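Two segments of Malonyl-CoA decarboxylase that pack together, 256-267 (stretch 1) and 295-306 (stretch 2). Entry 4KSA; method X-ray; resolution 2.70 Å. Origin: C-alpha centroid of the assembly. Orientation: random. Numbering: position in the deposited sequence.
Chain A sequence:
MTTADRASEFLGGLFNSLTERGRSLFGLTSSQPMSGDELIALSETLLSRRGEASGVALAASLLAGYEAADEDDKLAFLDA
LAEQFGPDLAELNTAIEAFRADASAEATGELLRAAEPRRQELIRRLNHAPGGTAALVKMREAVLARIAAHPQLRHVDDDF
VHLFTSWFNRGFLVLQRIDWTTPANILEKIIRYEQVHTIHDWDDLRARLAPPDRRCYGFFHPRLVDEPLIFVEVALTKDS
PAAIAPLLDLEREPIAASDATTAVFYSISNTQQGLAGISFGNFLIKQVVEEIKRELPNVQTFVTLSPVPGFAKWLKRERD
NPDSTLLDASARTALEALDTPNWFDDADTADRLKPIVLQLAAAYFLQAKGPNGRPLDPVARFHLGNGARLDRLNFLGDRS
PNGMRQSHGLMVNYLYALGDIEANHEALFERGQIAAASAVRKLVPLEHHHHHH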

# COMPACT_ATOMS: atom_id res chain seq x y z
N ALA A 256 5.38 28.86 12.40
CA ALA A 256 4.48 27.92 11.77
C ALA A 256 4.96 27.73 10.35
O ALA A 256 5.33 28.70 9.68
CB ALA A 256 3.06 28.46 11.78
N ALA A 257 4.98 26.48 9.90
CA ALA A 257 5.44 26.14 8.56
C ALA A 257 4.67 26.85 7.47
O ALA A 257 5.18 27.10 6.38
CB ALA A 257 5.36 24.62 8.36
N SER A 258 3.41 27.18 7.76
CA SER A 258 2.57 27.86 6.80
C SER A 258 2.99 29.32 6.65
O SER A 258 2.79 29.93 5.60
CB SER A 258 1.11 27.77 7.23
OG SER A 258 0.97 28.06 8.61
N ASP A 259 3.59 29.87 7.71
CA ASP A 259 4.06 31.26 7.72
C ASP A 259 5.36 31.45 6.93
O ASP A 259 5.62 32.52 6.40
CB ASP A 259 4.30 31.73 9.16
CG ASP A 259 3.01 31.94 9.94
OD1 ASP A 259 3.09 32.17 11.17
OD2 ASP A 259 1.92 31.90 9.32
N ALA A 260 6.16 30.40 6.87
CA ALA A 260 7.43 30.47 6.17
C ALA A 260 7.27 30.74 4.68
O ALA A 260 6.25 30.41 4.09
CB ALA A 260 8.22 29.17 6.39
N THR A 261 8.30 31.35 4.09
CA THR A 261 8.32 31.67 2.67
C THR A 261 9.56 31.09 2.02
O THR A 261 9.61 30.88 0.80
CB THR A 261 8.41 33.16 2.43
OG1 THR A 261 9.48 33.69 3.22
CG2 THR A 261 7.09 33.83 2.79
N THR A 262 10.57 30.85 2.85
CA THR A 262 11.85 30.31 2.38
C THR A 262 12.15 28.91 2.91
O THR A 262 11.87 28.58 4.07
CB THR A 262 13.03 31.21 2.81
OG1 THR A 262 12.63 32.58 2.76
CG2 THR A 262 14.21 31.01 1.88
N ALA A 263 12.72 28.11 2.03
CA ALA A 263 13.13 26.76 2.38
C ALA A 263 14.66 26.79 2.33
O ALA A 263 15.24 27.07 1.27
CB ALA A 263 12.58 25.77 1.36
N VAL A 264 15.31 26.54 3.45
CA VAL A 264 16.76 26.55 3.43
C VAL A 264 17.50 25.24 3.79
O VAL A 264 17.51 24.76 4.93
CB VAL A 264 17.29 27.73 4.26
CG1 VAL A 264 16.63 27.76 5.61
CG2 VAL A 264 18.80 27.61 4.41
N PHE A 265 18.13 24.67 2.77
CA PHE A 265 18.90 23.45 2.90
C PHE A 265 20.12 23.83 3.70
O PHE A 265 20.83 24.75 3.32
CB PHE A 265 19.30 22.97 1.52
CG PHE A 265 18.14 22.67 0.65
CD1 PHE A 265 17.41 21.50 0.84
CD2 PHE A 265 17.69 23.59 -0.28
CE1 PHE A 265 16.26 21.27 0.12
CE2 PHE A 265 16.53 23.36 -1.01
CZ PHE A 265 15.81 22.20 -0.80
N TYR A 266 20.37 23.15 4.80
CA TYR A 266 21.53 23.53 5.58
C TYR A 266 22.39 22.34 5.93
O TYR A 266 23.38 22.46 6.65
CB TYR A 266 21.10 24.31 6.83
CG TYR A 266 20.35 23.52 7.85
CD1 TYR A 266 21.03 22.81 8.84
CD2 TYR A 266 18.95 23.48 7.84
CE1 TYR A 266 20.34 22.08 9.81
CE2 TYR A 266 18.25 22.74 8.81
CZ TYR A 266 18.96 22.05 9.79
OH TYR A 266 18.28 21.33 10.74
N SER A 267 22.00 21.18 5.40
CA SER A 267 22.73 19.93 5.62
C SER A 267 22.37 18.89 4.58
O SER A 267 21.20 18.55 4.42
CB SER A 267 22.42 19.35 6.99
OG SER A 267 23.21 18.19 7.21
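Stretch 2, residues 295-306: ELPNVQTFVTLS

What sets this contact apart is an asparagine side chain that bonds to two backbone carbonyls just ahead of a parallel pair of strands. Asn298 points its CA-to-CB bond toward stretch 1, with chi1 in the p well, and its ND2 donates to Ala257 O at 2.8 Å and, more weakly, to Ala260 O at 3.0 Å. Its acceptors are Ala257 O, at the start of the segment 257-259, which has helical phi/psi but lacks the regular bonds, and Ala260 O, just after it, where the backbone has turned to extended phi/psi. Stretch 2 arrives here from the end of a helix: Leu296, the first residue to leave helical phi/psi, opens a type I turn that closes at Val299, and Leu296 CD1 lies 3.9 Å from Ala257 CB.

After Gln300, which departs from extended phi/psi, residues 301-304 form a strand and run alongside strand 262-267 in the same direction, the axes crossing at -18° and approaching to 4.6 Å. The ladder illustrates the general rule for parallel strands, in which one residue bonds through both its N and O to two residues flanking its partner. Ala263, paired with Phe302, does exactly this: Ala263 N donates to Thr301 O at 3.0 Å, and Val303 N to Ala263 O at 3.2 Å. Phe265, opposite Thr304, repeats the pattern, its N reaching Val303 O at 3.1 Å while Leu305 N reaches Phe265 O at 2.9 Å. CA-H...O contacts accompany these bonds, for example Val264 CA to Val303 O at 3.1 Å.

Side chains alternate accordingly. Ala263 and Phe302 share a face with Phe265 and Thr304; the small methyl Ala263 CB lies 3.5 Å from Phe302 CD2 and 3.7 Å from Val299 CG1, while Phe265 CB lies 3.8 Å from Thr304 CG2. On the other face Val264 CB sits 4.2 Å from Val303 CG1. In all, 744 Å² is buried.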

# COMPACT_ATOMS: atom_id res chain seq x y z
N GLU A 295 3.73 20.55 -0.73
CA GLU A 295 3.20 20.46 0.62
C GLU A 295 2.91 21.87 1.16
O GLU A 295 1.85 22.11 1.75
CB GLU A 295 4.17 19.76 1.58
CG GLU A 295 3.71 19.89 3.03
CD GLU A 295 4.83 19.77 4.05
OE1 GLU A 295 4.59 20.10 5.23
OE2 GLU A 295 5.95 19.35 3.68
N LEU A 296 3.86 22.79 0.96
CA LEU A 296 3.73 24.18 1.42
C LEU A 296 3.94 25.17 0.28
O LEU A 296 5.03 25.72 0.12
CB LEU A 296 4.76 24.48 2.51
CG LEU A 296 4.88 23.57 3.73
CD1 LEU A 296 6.08 24.00 4.57
CD2 LEU A 296 3.61 23.60 4.55
N PRO A 297 2.89 25.42 -0.53
CA PRO A 297 2.98 26.35 -1.66
C PRO A 297 3.30 27.77 -1.23
O PRO A 297 3.51 28.66 -2.06
CB PRO A 297 1.61 26.24 -2.32
CG PRO A 297 0.71 25.92 -1.14
CD PRO A 297 1.52 24.90 -0.37
N ASN A 298 3.33 27.97 0.09
CA ASN A 298 3.62 29.26 0.72
C ASN A 298 5.12 29.54 0.81
O ASN A 298 5.55 30.41 1.56
CB ASN A 298 3.01 29.28 2.13
CG ASN A 298 3.41 28.06 2.96
OD1 ASN A 298 3.15 26.93 2.57
ND2 ASN A 298 4.05 28.30 4.10
N VAL A 299 5.90 28.79 0.03
CA VAL A 299 7.36 28.92 -0.00
C VAL A 299 7.81 29.19 -1.44
O VAL A 299 7.72 28.30 -2.28
CB VAL A 299 8.02 27.63 0.52
CG1 VAL A 299 9.53 27.81 0.61
CG2 VAL A 299 7.44 27.27 1.88
N GLN A 300 8.31 30.40 -1.70
CA GLN A 300 8.75 30.79 -3.04
C GLN A 300 10.24 30.68 -3.31
O GLN A 300 10.66 30.38 -4.43
CB GLN A 300 8.33 32.25 -3.34
CG GLN A 300 6.84 32.56 -3.22
CD GLN A 300 6.00 31.73 -4.17
OE1 GLN A 300 6.14 31.82 -5.39
NE2 GLN A 300 5.12 30.92 -3.60
N THR A 301 11.06 30.96 -2.30
CA THR A 301 12.50 30.90 -2.48
C THR A 301 13.16 29.62 -1.94
O THR A 301 12.93 29.22 -0.79
CB THR A 301 13.20 32.13 -1.84
OG1 THR A 301 13.03 32.08 -0.42
CG2 THR A 301 12.60 33.43 -2.40
N PHE A 302 13.98 29.01 -2.80
CA PHE A 302 14.69 27.79 -2.43
C PHE A 302 16.19 28.04 -2.48
O PHE A 302 16.81 28.10 -3.55
CB PHE A 302 14.25 26.66 -3.36
CG PHE A 302 12.79 26.34 -3.24
CD1 PHE A 302 11.88 26.84 -4.17
CD2 PHE A 302 12.32 25.61 -2.16
CE1 PHE A 302 10.51 26.61 -4.01
CE2 PHE A 302 10.95 25.37 -1.99
CZ PHE A 302 10.04 25.88 -2.93
N VAL A 303 16.76 28.18 -1.29
CA VAL A 303 18.18 28.50 -1.14
C VAL A 303 18.89 27.63 -0.11
O VAL A 303 18.26 27.09 0.79
CB VAL A 303 18.31 29.96 -0.67
CG1 VAL A 303 17.84 30.08 0.79
CG2 VAL A 303 19.74 30.41 -0.81
N THR A 304 20.21 27.51 -0.22
CA THR A 304 20.96 26.72 0.76
C THR A 304 21.83 27.62 1.63
O THR A 304 21.85 28.83 1.45
CB THR A 304 21.89 25.70 0.08
OG1 THR A 304 23.04 26.39 -0.44
CG2 THR A 304 21.18 25.01 -1.07
N LEU A 305 22.52 27.02 2.59
CA LEU A 305 23.45 27.73 3.46
C LEU A 305 24.57 26.71 3.60
O LEU A 305 24.75 26.07 4.64
CB LEU A 305 22.85 28.04 4.84
CG LEU A 305 23.40 29.32 5.50
CD1 LEU A 305 23.27 29.21 7.01
CD2 LEU A 305 24.86 29.53 5.14
N SER A 306 25.31 26.57 2.51
CA SER A 306 26.39 25.62 2.40
C SER A 306 27.74 26.00 2.99
O SER A 306 27.99 27.15 3.35
CB SER A 306 26.59 25.29 0.92
OG SER A 306 25.34 25.09 0.27